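Local coordinates for Phthiocerol/phenolphthiocerol synthesis polyketide synthase type I PpsC (Mycobacterium tuberculosis, PDB 5NJI), which contributes a dehydratase domain that probably removes water from beta-hydroxyacyl intermediates while the polyketide chain of phthiocerol lipids is being built, at residues Q186-A198 against A205-T217. The protein carries 1 engineered substitution. Residues are numbered along the deposited sequence; the frame is centred on the assembly and turned at random.
Sequences QHGPAFQGIVGLA and ARAQVRLPASART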
loop_
_atom_site.group_PDB
_atom_site.type_symbol
_atom_site.label_atom_id
_atom_site.label_comp_id
_atom_site.label_asym_id
_atom_site.label_seq_id
_atom_site.Cartn_x
_atom_site.Cartn_y
_atom_site.Cartn_z
ATOM N N GLN A 186 14.635 -3.541 -1.204
ATOM C CA GLN A 186 14.984 -4.947 -1.020
ATOM C C GLN A 186 13.753 -5.726 -0.537
ATOM O O GLN A 186 13.542 -5.930 0.661
ATOM C CB GLN A 186 16.152 -5.072 -0.036
ATOM C CG GLN A 186 17.421 -4.323 -0.479
ATOM C CD GLN A 186 18.302 -3.916 0.698
ATOM O OE1 GLN A 186 18.334 -2.752 1.083
ATOM N NE2 GLN A 186 19.016 -4.878 1.271
ATOM N N HIS A 187 12.950 -6.179 -1.483
ATOM C CA HIS A 187 11.782 -6.989 -1.169
ATOM C C HIS A 187 12.204 -8.423 -0.871
ATOM O O HIS A 187 12.782 -9.095 -1.735
ATOM C CB HIS A 187 10.801 -7.008 -2.339
ATOM C CG HIS A 187 10.131 -5.698 -2.630
ATOM N ND1 HIS A 187 10.540 -4.861 -3.644
ATOM C CD2 HIS A 187 9.040 -5.115 -2.080
ATOM C CE1 HIS A 187 9.743 -3.809 -3.694
ATOM N NE2 HIS A 187 8.815 -3.946 -2.763
ATOM N N GLY A 188 11.874 -8.915 0.318
ATOM C CA GLY A 188 12.086 -10.304 0.636
ATOM C C GLY A 188 10.995 -11.191 0.064
ATOM O O GLY A 188 10.088 -10.743 -0.638
ATOM N N PRO A 189 11.067 -12.489 0.380
ATOM C CA PRO A 189 10.185 -13.454 -0.306
ATOM C C PRO A 189 8.699 -13.159 -0.176
ATOM O O PRO A 189 7.931 -13.401 -1.117
ATOM C CB PRO A 189 10.560 -14.781 0.362
ATOM C CG PRO A 189 11.986 -14.597 0.771
ATOM C CD PRO A 189 12.114 -13.162 1.176
ATOM N N ALA A 190 8.259 -12.644 0.972
ATOM C CA ALA A 190 6.845 -12.401 1.151
ATOM C C ALA A 190 6.308 -11.381 0.155
ATOM O O ALA A 190 5.119 -11.414 -0.151
ATOM C CB ALA A 190 6.571 -11.947 2.577
ATOM N N PHE A 191 7.153 -10.502 -0.368
ATOM C CA PHE A 191 6.740 -9.453 -1.292
ATOM C C PHE A 191 7.048 -9.766 -2.744
ATOM O O PHE A 191 6.756 -8.942 -3.604
ATOM C CB PHE A 191 7.415 -8.124 -0.917
ATOM C CG PHE A 191 6.826 -7.462 0.300
ATOM C CD1 PHE A 191 7.171 -7.868 1.575
ATOM C CD2 PHE A 191 5.907 -6.432 0.157
ATOM C CE1 PHE A 191 6.606 -7.278 2.700
ATOM C CE2 PHE A 191 5.334 -5.826 1.283
ATOM C CZ PHE A 191 5.694 -6.241 2.554
ATOM N N GLN A 192 7.643 -10.921 -3.039
ATOM C CA GLN A 192 8.035 -11.251 -4.409
ATOM C C GLN A 192 6.880 -11.955 -5.119
ATOM O O GLN A 192 6.927 -13.142 -5.467
ATOM C CB GLN A 192 9.303 -12.094 -4.398
ATOM C CG GLN A 192 10.555 -11.299 -3.998
ATOM C CD GLN A 192 11.763 -12.190 -3.753
ATOM O OE1 GLN A 192 11.814 -13.313 -4.246
ATOM N NE2 GLN A 192 12.730 -11.702 -2.968
ATOM N N GLY A 193 5.830 -11.177 -5.350
ATOM C CA GLY A 193 4.603 -11.674 -5.932
ATOM C C GLY A 193 4.432 -11.478 -7.419
ATOM O O GLY A 193 3.454 -11.972 -7.971
ATOM N N ILE A 194 5.342 -10.796 -8.094
ATOM C CA ILE A 194 5.247 -10.680 -9.543
ATOM C C ILE A 194 5.863 -11.933 -10.156
ATOM O O ILE A 194 7.054 -12.205 -9.978
ATOM C CB ILE A 194 5.927 -9.398 -10.036
ATOM C CG1 ILE A 194 5.069 -8.199 -9.599
ATOM C CG2 ILE A 194 6.064 -9.414 -11.540
ATOM C CD1 ILE A 194 5.591 -6.865 -9.987
ATOM N N VAL A 195 5.048 -12.707 -10.867
ATOM C CA VAL A 195 5.503 -13.972 -11.436
ATOM C C VAL A 195 5.434 -13.988 -12.948
ATOM O O VAL A 195 5.956 -14.929 -13.564
ATOM C CB VAL A 195 4.737 -15.177 -10.847
ATOM C CG1 VAL A 195 5.048 -15.279 -9.388
ATOM C CG2 VAL A 195 3.239 -15.066 -11.069
ATOM N N GLY A 196 4.839 -12.984 -13.558
ATOM C CA GLY A 196 4.934 -12.791 -14.994
ATOM C C GLY A 196 4.825 -11.315 -15.273
ATOM O O GLY A 196 4.173 -10.578 -14.531
ATOM N N LEU A 197 5.469 -10.874 -16.347
ATOM C CA LEU A 197 5.621 -9.449 -16.554
ATOM C C LEU A 197 5.737 -9.166 -18.043
ATOM O O LEU A 197 6.345 -9.947 -18.774
ATOM C CB LEU A 197 6.848 -8.956 -15.777
ATOM C CG LEU A 197 7.101 -7.469 -15.599
ATOM C CD1 LEU A 197 5.903 -6.779 -14.946
ATOM C CD2 LEU A 197 8.338 -7.291 -14.754
ATOM N N ALA A 198 5.126 -8.061 -18.473
ATOM C CA ALA A 198 5.206 -7.577 -19.845
ATOM C C ALA A 198 5.011 -6.068 -19.821
ATOM O O ALA A 198 4.510 -5.508 -18.844
ATOM C CB ALA A 198 4.167 -8.253 -20.742
ATOM N N ALA A 205 2.761 -1.347 -17.916
ATOM C CA ALA A 205 3.219 -2.623 -17.392
ATOM C C ALA A 205 2.034 -3.501 -17.044
ATOM O O ALA A 205 1.041 -3.034 -16.478
ATOM C CB ALA A 205 4.094 -2.427 -16.148
ATOM N N ARG A 206 2.150 -4.787 -17.373
ATOM C CA ARG A 206 1.122 -5.773 -17.102
ATOM C C ARG A 206 1.797 -6.955 -16.421
ATOM O O ARG A 206 2.750 -7.528 -16.961
ATOM C CB ARG A 206 0.410 -6.189 -18.395
ATOM C CG ARG A 206 0.006 -4.995 -19.257
ATOM C CD ARG A 206 -0.824 -5.388 -20.469
ATOM N NE ARG A 206 -2.211 -5.674 -20.112
ATOM C CZ ARG A 206 -2.735 -6.891 -19.975
ATOM N NH1 ARG A 206 -4.012 -7.020 -19.642
ATOM N NH2 ARG A 206 -2.001 -7.979 -20.174
ATOM N N ALA A 207 1.333 -7.290 -15.223
ATOM C CA ALA A 207 1.943 -8.334 -14.419
ATOM C C ALA A 207 0.923 -9.394 -14.024
ATOM O O ALA A 207 -0.223 -9.091 -13.687
ATOM C CB ALA A 207 2.576 -7.752 -13.151
ATOM N N GLN A 208 1.370 -10.639 -14.023
ATOM C CA GLN A 208 0.675 -11.709 -13.339
ATOM C C GLN A 208 1.189 -11.742 -11.910
ATOM O O GLN A 208 2.402 -11.768 -11.708
ATOM C CB GLN A 208 0.946 -13.050 -14.031
ATOM C CG GLN A 208 0.123 -14.226 -13.526
ATOM C CD GLN A 208 -1.259 -14.280 -14.145
ATOM O OE1 GLN A 208 -1.478 -13.771 -15.242
ATOM N NE2 GLN A 208 -2.198 -14.897 -13.442
ATOM N N VAL A 209 0.278 -11.752 -10.933
ATOM C CA VAL A 209 0.655 -11.620 -9.531
ATOM C C VAL A 209 0.071 -12.748 -8.699
ATOM O O VAL A 209 -0.934 -13.367 -9.043
ATOM C CB VAL A 209 0.252 -10.247 -8.946
ATOM C CG1 VAL A 209 0.957 -9.137 -9.720
ATOM C CG2 VAL A 209 -1.254 -10.047 -8.908
ATOM N N ARG A 210 0.740 -13.021 -7.581
ATOM C CA ARG A 210 0.298 -14.031 -6.642
ATOM C C ARG A 210 0.763 -13.585 -5.268
ATOM O O ARG A 210 1.741 -12.849 -5.144
ATOM C CB ARG A 210 0.878 -15.405 -6.962
ATOM C CG ARG A 210 2.322 -15.530 -6.542
ATOM C CD ARG A 210 2.943 -16.816 -7.029
ATOM N NE ARG A 210 2.394 -17.983 -6.349
ATOM C CZ ARG A 210 2.824 -18.419 -5.167
ATOM N NH1 ARG A 210 3.801 -17.778 -4.533
ATOM N NH2 ARG A 210 2.279 -19.493 -4.613
ATOM N N LEU A 211 0.041 -14.009 -4.247
ATOM C CA LEU A 211 0.412 -13.689 -2.889
ATOM C C LEU A 211 1.281 -14.810 -2.333
ATOM O O LEU A 211 0.799 -15.946 -2.227
ATOM C CB LEU A 211 -0.825 -13.516 -2.043
ATOM C CG LEU A 211 -0.603 -13.008 -0.628
ATOM C CD1 LEU A 211 -0.009 -11.577 -0.654
ATOM C CD2 LEU A 211 -1.895 -13.021 0.153
ATOM N N PRO A 212 2.556 -14.562 -2.017
ATOM C CA PRO A 212 3.390 -15.643 -1.485
ATOM C C PRO A 212 2.826 -16.188 -0.186
ATOM O O PRO A 212 2.170 -15.487 0.581
ATOM C CB PRO A 212 4.754 -14.979 -1.281
ATOM C CG PRO A 212 4.775 -13.846 -2.247
ATOM C CD PRO A 212 3.354 -13.346 -2.258
ATOM N N ALA A 213 3.095 -17.476 0.057
ATOM C CA ALA A 213 2.546 -18.139 1.233
ATOM C C ALA A 213 2.954 -17.439 2.516
ATOM O O ALA A 213 2.156 -17.361 3.461
ATOM C CB ALA A 213 2.996 -19.599 1.274
ATOM N N SER A 214 4.190 -16.929 2.577
ATOM C CA SER A 214 4.676 -16.300 3.801
ATOM C C SER A 214 4.019 -14.962 4.082
ATOM O O SER A 214 4.284 -14.370 5.133
ATOM C CB SER A 214 6.197 -16.116 3.748
ATOM O OG SER A 214 6.593 -15.291 2.661
ATOM N N ALA A 215 3.196 -14.463 3.175
ATOM C CA ALA A 215 2.405 -13.271 3.413
ATOM C C ALA A 215 0.994 -13.588 3.882
ATOM O O ALA A 215 0.249 -12.662 4.217
ATOM C CB ALA A 215 2.338 -12.427 2.138
ATOM N N ARG A 216 0.598 -14.868 3.932
ATOM C CA ARG A 216 -0.807 -15.174 4.165
ATOM C C ARG A 216 -1.198 -15.263 5.640
ATOM O O ARG A 216 -2.314 -14.861 5.983
ATOM C CB ARG A 216 -1.198 -16.480 3.446
ATOM C CG ARG A 216 -1.200 -16.367 1.956
ATOM C CD ARG A 216 -1.503 -17.689 1.241
ATOM N NE ARG A 216 -1.336 -17.479 -0.189
ATOM C CZ ARG A 216 -2.260 -17.694 -1.122
ATOM N NH1 ARG A 216 -3.448 -18.188 -0.812
ATOM N NH2 ARG A 216 -1.971 -17.434 -2.389
ATOM N N THR A 217 -0.326 -15.765 6.518
ATOM C CA THR A 217 -0.666 -15.841 7.938
ATOM C C THR A 217 -0.892 -14.452 8.521
ATOM O O THR A 217 -0.242 -13.475 8.138
ATOM C CB THR A 217 0.443 -16.550 8.729
ATOM O OG1 THR A 217 0.560 -17.900 8.275
ATOM C CG2 THR A 217 0.129 -16.574 10.227
HETATM O O HOH W 1 6.062 -15.631 -5.350
#
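With chi1 of Val195 at -65°, CG1 lies anti to the carbonyl carbon and meets Arg210, whose CG sits between its backbone N and carbonyl carbon (chi1 77°). The two side chains cross at about a right angle, CG1 of Val195 3.5 Å from CD of Arg210. A bend at chi3 then brings the guanidinium edge to a water that lies in its plane, accepts from NH1 and donates to Gln192 O. At Val195 the backbones form a classic bulge. Val195 N and Gly196 N both donate to Gln208 O, the first nearly straight (167°), the second tilted moderately from the carbonyl plane. Gln208 N returns a bond to Gly196 O, while Gln208 OE1 is hydrogen-bonded to Arg281 NH1. On the face bearing Ile194 and Leu197, Ala207 CB packs 3.9 Å from Leu197 CD1 and also touches Ile194 CG2, with helix 173-182 over both larger residues. Past the strands, Pro212 CG presses 3.2 Å from Ala190 O, a buried carbonyl without a hydrogen-bond partner. The side chain of Ile194 lies about 8 Å from the bound dodecenoyl-CoA. Antiparallel strands 194-200 and 205-209 thus make a bulged beta hairpin, consistent with the double hot-dog fold of polyketide synthase dehydratases.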